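Alpha-1,3-glucanase (Bacillus circulans, PDB 5ZRU) probably hydrolyses alpha-1,3-glucan through this GH87-type catalytic unit, one part of a longer protein that binds calcium and zinc. Local coordinates at residues A[16-21]-A[170-175]; A[482-487]-A[511-516]; A[548-553]-A[572-577]. One frame throughout, in Å; residues are numbered along the deposited sequence.

Contact 1 of 3, residues A[16-21]-A[170-175]; sequences MPYTRY and FLEIEA
Tyr21 and Leu171 form a hydrogen-bonded antiparallel pair, as do Thr19 and Ile173, with Arg20 opposite Glu172 as the non-hydrogen-bonded pair between them; the strand axes approach to 4.6 Å. The bond from Tyr21 N to Leu171 O is nearly straight, at 2.7 Å. Arg20, Glu172 and Phe170 carry the side-chain contact. The guanidinium of Arg20 lies flat on the Phe170 ring, with CZ of Arg20 3.8 Å from the ring centroid and the planes 4° apart. This is a stacked cation-pi contact. The Arg20 chain bends at chi3 (-56°), which brings NE over the centre of that ring. Arg20 NE and NH2 both donate to Glu172 OE2 from one face of the carboxylate plane. The NH2 bond to OE2 is the shorter, at 3.0 Å. OE2 lies in the guanidinium plane, so the salt bridge takes the edge of the group and the ring takes a face. Glu172 also stacks its carboxylate over one face of the Tyr18 ring; Met16 CB lies over the opposite face. At the ring edge, Tyr18 CD2 is 3.4 Å from Glu174 OE1. On the other sheet face, Ile173 CD1 packs against Tyr21 CD1 at 3.8 Å. A water joins Thr19 OG1 to Ile173 O, and OG1 is also hydrogen-bonded to Glu72. Arg371 forms a second salt bridge to Glu172 OE2, Arg345 one to Glu174, and Glu402 one to Arg20. These three pairs tie the D1 beta-sheet to D2 strands. Asp22 pairs with Arg20 within D1. The alternating charges probably offset one another at this buried domain junction.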
# COMPACT_ATOMS: atom_id res chain seq x y z
N MET A 16 10.72 -10.07 -4.24
CA MET A 16 9.60 -10.95 -3.97
C MET A 16 9.71 -12.21 -4.81
O MET A 16 10.37 -12.21 -5.85
CB MET A 16 8.27 -10.23 -4.27
CG MET A 16 7.96 -9.14 -3.27
SD MET A 16 7.37 -9.91 -1.75
CE MET A 16 7.45 -8.54 -0.62
N PRO A 17 9.11 -13.32 -4.37
CA PRO A 17 9.26 -14.58 -5.11
C PRO A 17 8.37 -14.68 -6.33
O PRO A 17 8.50 -15.67 -7.07
CB PRO A 17 8.89 -15.65 -4.06
CG PRO A 17 8.02 -14.96 -3.11
CD PRO A 17 8.49 -13.53 -3.04
N TYR A 18 7.47 -13.73 -6.56
CA TYR A 18 6.60 -13.79 -7.73
C TYR A 18 7.22 -13.05 -8.91
O TYR A 18 8.08 -12.18 -8.76
CB TYR A 18 5.21 -13.23 -7.41
CG TYR A 18 5.17 -11.88 -6.72
CD1 TYR A 18 5.42 -10.71 -7.41
CD2 TYR A 18 4.86 -11.79 -5.36
CE1 TYR A 18 5.36 -9.46 -6.76
CE2 TYR A 18 4.79 -10.56 -4.71
CZ TYR A 18 5.05 -9.41 -5.42
OH TYR A 18 5.00 -8.20 -4.76
N THR A 19 6.77 -13.41 -10.10
CA THR A 19 7.02 -12.62 -11.30
C THR A 19 5.68 -12.19 -11.85
O THR A 19 4.64 -12.81 -11.58
CB THR A 19 7.80 -13.40 -12.37
OG1 THR A 19 7.04 -14.56 -12.77
CG2 THR A 19 9.17 -13.81 -11.85
N ARG A 20 5.69 -11.11 -12.62
CA ARG A 20 4.45 -10.54 -13.09
C ARG A 20 4.16 -10.92 -14.54
O ARG A 20 5.05 -10.88 -15.40
CB ARG A 20 4.44 -9.01 -12.99
CG ARG A 20 3.12 -8.51 -13.53
CD ARG A 20 2.86 -7.11 -13.23
NE ARG A 20 2.92 -6.85 -11.80
CZ ARG A 20 2.76 -5.64 -11.31
NH1 ARG A 20 2.51 -4.64 -12.15
NH2 ARG A 20 2.84 -5.42 -10.00
N TYR A 21 2.91 -11.29 -14.79
CA TYR A 21 2.36 -11.50 -16.12
C TYR A 21 1.35 -10.38 -16.34
O TYR A 21 0.22 -10.46 -15.86
CB TYR A 21 1.75 -12.90 -16.22
CG TYR A 21 2.84 -13.94 -16.23
CD1 TYR A 21 3.43 -14.38 -15.04
CD2 TYR A 21 3.33 -14.42 -17.43
CE1 TYR A 21 4.46 -15.29 -15.07
CE2 TYR A 21 4.34 -15.35 -17.46
CZ TYR A 21 4.91 -15.78 -16.29
OH TYR A 21 5.93 -16.69 -16.35
N PHE A 170 -3.31 -7.99 -14.14
CA PHE A 170 -2.14 -8.85 -14.24
C PHE A 170 -2.33 -10.06 -13.34
O PHE A 170 -3.21 -10.09 -12.48
CB PHE A 170 -0.85 -8.11 -13.89
CG PHE A 170 -0.84 -7.49 -12.50
CD1 PHE A 170 -0.67 -8.27 -11.37
CD2 PHE A 170 -0.95 -6.12 -12.34
CE1 PHE A 170 -0.66 -7.70 -10.08
CE2 PHE A 170 -0.92 -5.54 -11.06
CZ PHE A 170 -0.78 -6.33 -9.94
N LEU A 171 -1.46 -11.05 -13.54
CA LEU A 171 -1.22 -12.12 -12.60
C LEU A 171 0.20 -12.01 -12.06
O LEU A 171 1.11 -11.57 -12.76
CB LEU A 171 -1.40 -13.50 -13.24
CG LEU A 171 -2.72 -13.78 -13.97
CD1 LEU A 171 -2.71 -15.22 -14.53
CD2 LEU A 171 -3.88 -13.58 -13.02
N GLU A 172 0.37 -12.41 -10.80
CA GLU A 172 1.69 -12.63 -10.22
C GLU A 172 1.76 -14.08 -9.77
O GLU A 172 0.82 -14.58 -9.14
CB GLU A 172 1.96 -11.65 -9.07
CG GLU A 172 2.29 -10.26 -9.58
CD GLU A 172 2.36 -9.19 -8.50
OE1 GLU A 172 1.86 -9.41 -7.39
OE2 GLU A 172 2.94 -8.11 -8.78
N ILE A 173 2.82 -14.78 -10.15
CA ILE A 173 2.88 -16.23 -10.03
C ILE A 173 4.17 -16.60 -9.31
O ILE A 173 5.24 -16.08 -9.65
CB ILE A 173 2.80 -16.92 -11.41
CG1 ILE A 173 1.48 -16.55 -12.10
CG2 ILE A 173 2.88 -18.43 -11.27
CD1 ILE A 173 1.31 -17.15 -13.51
N GLU A 174 4.07 -17.48 -8.32
CA GLU A 174 5.22 -17.82 -7.49
C GLU A 174 5.11 -19.27 -7.04
O GLU A 174 4.01 -19.83 -6.95
CB GLU A 174 5.31 -16.90 -6.27
CG GLU A 174 4.15 -17.04 -5.31
CD GLU A 174 4.07 -15.88 -4.35
OE1 GLU A 174 3.46 -14.86 -4.72
OE2 GLU A 174 4.62 -15.99 -3.23
N ALA A 175 6.26 -19.87 -6.76
CA ALA A 175 6.27 -21.19 -6.15
C ALA A 175 5.94 -21.05 -4.67
O ALA A 175 6.44 -20.16 -3.98
CB ALA A 175 7.64 -21.86 -6.33
O HOH W 1 8.68 -18.25 -7.06
O HOH W 2 7.01 -17.10 -11.59

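Contact 2 of 3, residues A[482-487]-A[511-516]; sequences DPIKNV and ENIVFN
Ile484 O accepts from Glu511 N at 3.0 Å, and Asn486 N in turn donates to Glu511 O at 2.9 Å, between neighbouring turns of the right-handed parallel beta-helix expected of this pectate-lyase-like D2 domain. Both segments turn a corner here, at Asn486 and at Asn512. After the corner the pattern continues: Val487 N donates to Asn512 O, and Val514 N to Val487 O. Lys485 pairs with Glu511 and Val487 with Ile513, all in parallel register.

The two corner asparagines occupy matching places in successive turns, both with positive phi. Asn512 CG is anti to its backbone N, which brings the amide beside Asn486. Asn512 ND2 donates to Asn486 OD1 at 2.8 Å, with an N-H...O angle of 165°. OD1 lies in the amide plane of Asn512, but ND2 stands 33° off the carbonyl plane of Asn486. The two amide planes are 76° apart. The other end of the Asn486 amide is also used, since ND2 donates to Asn448 O. Asn448 ND2 donates to Lys485 O, so these links continue to the preceding turn.

Lys485 NZ donates to Gln446 O and stays 4.8 Å from Glu511 OE2, too far for a salt bridge. The aliphatic part of Lys485 lies closer to that carboxylate, with CD 3.5 Å from OE2. The other carboxylate oxygen, OE1, touches the ring of Pro483. Beyond the corner, Val487 and Ile513 lie side by side, pointing the same way. Ile513 CD1 is 3.9 Å from Val487 CG2 and 3.6 Å from Ile484 O.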
# COMPACT_ATOMS: atom_id res chain seq x y z
N ASP A 482 3.89 25.32 8.65
CA ASP A 482 5.29 25.45 9.01
C ASP A 482 6.18 25.15 7.81
O ASP A 482 5.71 24.62 6.79
CB ASP A 482 5.62 24.52 10.17
CG ASP A 482 5.10 25.04 11.50
OD1 ASP A 482 5.10 26.27 11.72
OD2 ASP A 482 4.73 24.21 12.34
N PRO A 483 7.46 25.50 7.87
CA PRO A 483 8.35 25.25 6.72
C PRO A 483 8.72 23.78 6.56
O PRO A 483 8.67 22.98 7.50
CB PRO A 483 9.59 26.10 7.04
CG PRO A 483 9.55 26.29 8.53
CD PRO A 483 8.10 26.36 8.88
N ILE A 484 9.08 23.44 5.34
CA ILE A 484 9.80 22.20 5.05
C ILE A 484 11.29 22.54 5.09
O ILE A 484 11.73 23.45 4.39
CB ILE A 484 9.41 21.62 3.68
CG1 ILE A 484 7.88 21.49 3.54
CG2 ILE A 484 10.11 20.27 3.43
CD1 ILE A 484 7.27 20.42 4.39
N LYS A 485 12.04 21.81 5.91
CA LYS A 485 13.42 22.18 6.23
C LYS A 485 14.31 20.94 6.34
O LYS A 485 13.91 19.94 6.94
CB LYS A 485 13.45 22.96 7.55
CG LYS A 485 14.81 23.20 8.11
CD LYS A 485 14.77 24.22 9.25
CE LYS A 485 14.08 23.70 10.50
NZ LYS A 485 14.43 24.56 11.68
N ASN A 486 15.51 21.03 5.75
CA ASN A 486 16.58 20.03 5.86
C ASN A 486 16.18 18.68 5.23
O ASN A 486 16.00 17.66 5.90
CB ASN A 486 17.02 19.85 7.32
CG ASN A 486 17.63 21.12 7.91
OD1 ASN A 486 18.20 21.94 7.18
ND2 ASN A 486 17.52 21.28 9.22
N VAL A 487 16.06 18.71 3.91
CA VAL A 487 15.67 17.53 3.14
C VAL A 487 16.63 17.40 1.96
O VAL A 487 16.93 18.39 1.28
CB VAL A 487 14.21 17.61 2.63
CG1 VAL A 487 13.80 16.26 2.06
CG2 VAL A 487 13.26 18.01 3.75
N GLU A 511 13.60 25.52 3.30
CA GLU A 511 14.93 25.83 3.81
C GLU A 511 15.83 24.61 3.71
O GLU A 511 15.48 23.54 4.21
CB GLU A 511 14.84 26.28 5.27
CG GLU A 511 13.98 27.53 5.48
CD GLU A 511 13.61 27.76 6.93
OE1 GLU A 511 12.49 28.26 7.18
OE2 GLU A 511 14.42 27.42 7.82
N ASN A 512 17.01 24.78 3.09
CA ASN A 512 18.00 23.71 2.94
C ASN A 512 17.39 22.46 2.30
O ASN A 512 17.44 21.36 2.86
CB ASN A 512 18.66 23.36 4.28
CG ASN A 512 19.86 22.42 4.12
OD1 ASN A 512 20.54 22.45 3.10
ND2 ASN A 512 20.12 21.61 5.13
N ILE A 513 16.81 22.64 1.12
CA ILE A 513 16.28 21.53 0.33
C ILE A 513 17.24 21.30 -0.83
O ILE A 513 17.42 22.19 -1.67
CB ILE A 513 14.86 21.82 -0.19
CG1 ILE A 513 13.96 22.39 0.91
CG2 ILE A 513 14.27 20.55 -0.82
CD1 ILE A 513 13.76 21.48 2.13
N VAL A 514 17.83 20.10 -0.90
CA VAL A 514 18.88 19.81 -1.87
C VAL A 514 18.50 18.58 -2.68
O VAL A 514 18.06 17.57 -2.12
CB VAL A 514 20.24 19.59 -1.17
CG1 VAL A 514 21.32 19.27 -2.22
CG2 VAL A 514 20.62 20.81 -0.35
N PHE A 515 18.69 18.66 -4.00
CA PHE A 515 18.37 17.59 -4.94
C PHE A 515 19.64 17.26 -5.72
O PHE A 515 20.06 18.05 -6.57
CB PHE A 515 17.28 18.02 -5.92
CG PHE A 515 15.91 18.11 -5.34
CD1 PHE A 515 15.50 19.25 -4.65
CD2 PHE A 515 14.99 17.09 -5.54
CE1 PHE A 515 14.22 19.35 -4.14
CE2 PHE A 515 13.70 17.18 -5.04
CZ PHE A 515 13.32 18.31 -4.32
N ASN A 516 20.22 16.08 -5.48
CA ASN A 516 21.45 15.70 -6.16
C ASN A 516 21.20 14.50 -7.07
O ASN A 516 20.50 13.56 -6.69
CB ASN A 516 22.56 15.37 -5.14
CG ASN A 516 22.96 16.58 -4.31
OD1 ASN A 516 22.87 17.72 -4.75
ND2 ASN A 516 23.40 16.33 -3.09

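Contact 3 of 3, residues A[548-553]-A[572-577]; sequences NGSATF and GFNLTI
Phe573 lays one ring face over the backbone of Gly549 and Ser550, with Gly549 O 3.5 Å above the plane and Ser550 N also over this face, both toward the rim. The Phe553 ring has Thr576 O at its edge, in plane. The segments run as parallel strands over Ser550 to Phe553 and Asn574 to Ile577, in consecutive turns at the C-terminal end of the beta-helix. Phe573 CG is anti to the backbone N (chi1 -169°), which starts the ring toward Gly549. The ring reaches Ala551 CB through CZ at 4.0 Å, and Phe504 meets the ring from outside the pair. A CB on Gly549 would clash with Phe573 CE2, and the backbone angles there call for glycine by themselves. An alanine in place of Phe573 would probably leave a gap beside Gly549 and Ala551 and take from Phe504 this aromatic neighbour. Four backbone bonds join the strands: Asn574 N to Gly549 O, Ala551 N to Asn574 O, Thr576 N to Ala551 O, and Phe553 N to Thr576 O. Thr552 and Thr576 lie side by side on one face of the sheet. On the other, Leu575 CD1 packs 3.6 Å from Phe553 CE1.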
# COMPACT_ATOMS: atom_id res chain seq x y z
N ASN A 548 8.16 32.02 -1.75
CA ASN A 548 8.89 31.92 -0.49
C ASN A 548 9.57 30.56 -0.44
O ASN A 548 8.94 29.55 -0.09
CB ASN A 548 7.95 32.09 0.70
CG ASN A 548 8.67 31.97 2.02
OD1 ASN A 548 9.88 32.22 2.12
ND2 ASN A 548 7.93 31.58 3.06
N GLY A 549 10.86 30.52 -0.76
CA GLY A 549 11.58 29.26 -0.64
C GLY A 549 12.83 29.24 -1.49
O GLY A 549 13.06 30.10 -2.34
N SER A 550 13.64 28.22 -1.23
CA SER A 550 14.86 27.96 -1.98
C SER A 550 14.99 26.47 -2.20
O SER A 550 14.47 25.67 -1.41
CB SER A 550 16.11 28.47 -1.23
OG SER A 550 15.94 29.80 -0.78
N ALA A 551 15.70 26.10 -3.26
CA ALA A 551 16.06 24.71 -3.51
C ALA A 551 17.29 24.69 -4.40
O ALA A 551 17.42 25.52 -5.30
CB ALA A 551 14.91 23.94 -4.18
N THR A 552 18.18 23.73 -4.15
CA THR A 552 19.43 23.61 -4.89
C THR A 552 19.48 22.25 -5.58
O THR A 552 19.26 21.22 -4.93
CB THR A 552 20.64 23.77 -3.97
OG1 THR A 552 20.61 25.07 -3.37
CG2 THR A 552 21.94 23.60 -4.75
N PHE A 553 19.73 22.26 -6.88
CA PHE A 553 19.90 21.06 -7.67
C PHE A 553 21.36 20.96 -8.11
O PHE A 553 21.92 21.94 -8.62
CB PHE A 553 18.99 21.07 -8.90
CG PHE A 553 17.54 20.80 -8.59
CD1 PHE A 553 16.77 21.75 -7.95
CD2 PHE A 553 16.96 19.60 -8.97
CE1 PHE A 553 15.43 21.51 -7.66
CE2 PHE A 553 15.61 19.35 -8.69
CZ PHE A 553 14.85 20.30 -8.04
N GLY A 572 10.35 35.13 -6.89
CA GLY A 572 10.77 35.17 -5.51
C GLY A 572 11.42 33.89 -5.03
O GLY A 572 12.27 33.93 -4.14
N PHE A 573 11.03 32.75 -5.61
CA PHE A 573 11.62 31.47 -5.23
C PHE A 573 13.04 31.37 -5.77
O PHE A 573 13.28 31.61 -6.95
CB PHE A 573 10.76 30.32 -5.76
CG PHE A 573 11.12 28.98 -5.20
CD1 PHE A 573 12.16 28.24 -5.75
CD2 PHE A 573 10.42 28.45 -4.12
CE1 PHE A 573 12.50 27.00 -5.23
CE2 PHE A 573 10.75 27.21 -3.60
CZ PHE A 573 11.79 26.49 -4.16
N ASN A 574 13.98 31.00 -4.89
CA ASN A 574 15.41 30.95 -5.21
C ASN A 574 15.79 29.54 -5.63
O ASN A 574 16.06 28.68 -4.78
CB ASN A 574 16.24 31.40 -4.01
CG ASN A 574 15.78 32.74 -3.45
OD1 ASN A 574 15.16 32.80 -2.38
ND2 ASN A 574 16.09 33.82 -4.16
N LEU A 575 15.83 29.29 -6.93
CA LEU A 575 16.16 27.98 -7.48
C LEU A 575 17.58 28.03 -8.04
O LEU A 575 17.86 28.85 -8.92
CB LEU A 575 15.17 27.56 -8.56
CG LEU A 575 15.39 26.22 -9.28
CD1 LEU A 575 15.18 25.03 -8.35
CD2 LEU A 575 14.50 26.11 -10.52
N THR A 576 18.45 27.16 -7.54
CA THR A 576 19.81 27.01 -8.04
C THR A 576 19.92 25.68 -8.77
O THR A 576 19.51 24.65 -8.22
CB THR A 576 20.82 27.06 -6.90
OG1 THR A 576 20.74 28.33 -6.23
CG2 THR A 576 22.24 26.84 -7.42
N ILE A 577 20.44 25.69 -9.99
CA ILE A 577 20.66 24.47 -10.76
C ILE A 577 22.09 24.50 -11.26
O ILE A 577 22.42 25.30 -12.14
CB ILE A 577 19.68 24.32 -11.92
CG1 ILE A 577 18.25 24.38 -11.37
CG2 ILE A 577 19.92 23.02 -12.65
CD1 ILE A 577 17.23 24.47 -12.41
O HOH W 3 12.35 33.07 -1.43

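Contacts 2 and 3 belong to neighbouring turns of the same beta-helix, with centres 10 Å apart. Strands 513-523 and 550-561 join them. Phe515 N probably bonds to Thr552 O at 2.8 Å, and Thr552 N to Ile513 O at 3.0 Å. The rings of Phe515 and Phe553 stack between the two contacts. Contact 1 is separate, in the D1 range, with its centre about 39 Å from that of contact 2 and 43 Å from that of contact 3. It lies near a calcium ion: the Phe170 side chain is about 5 Å away, and Asp22 and Asp169 are among the ligands. Contacts 2 and 3 lie away from the known metal sites.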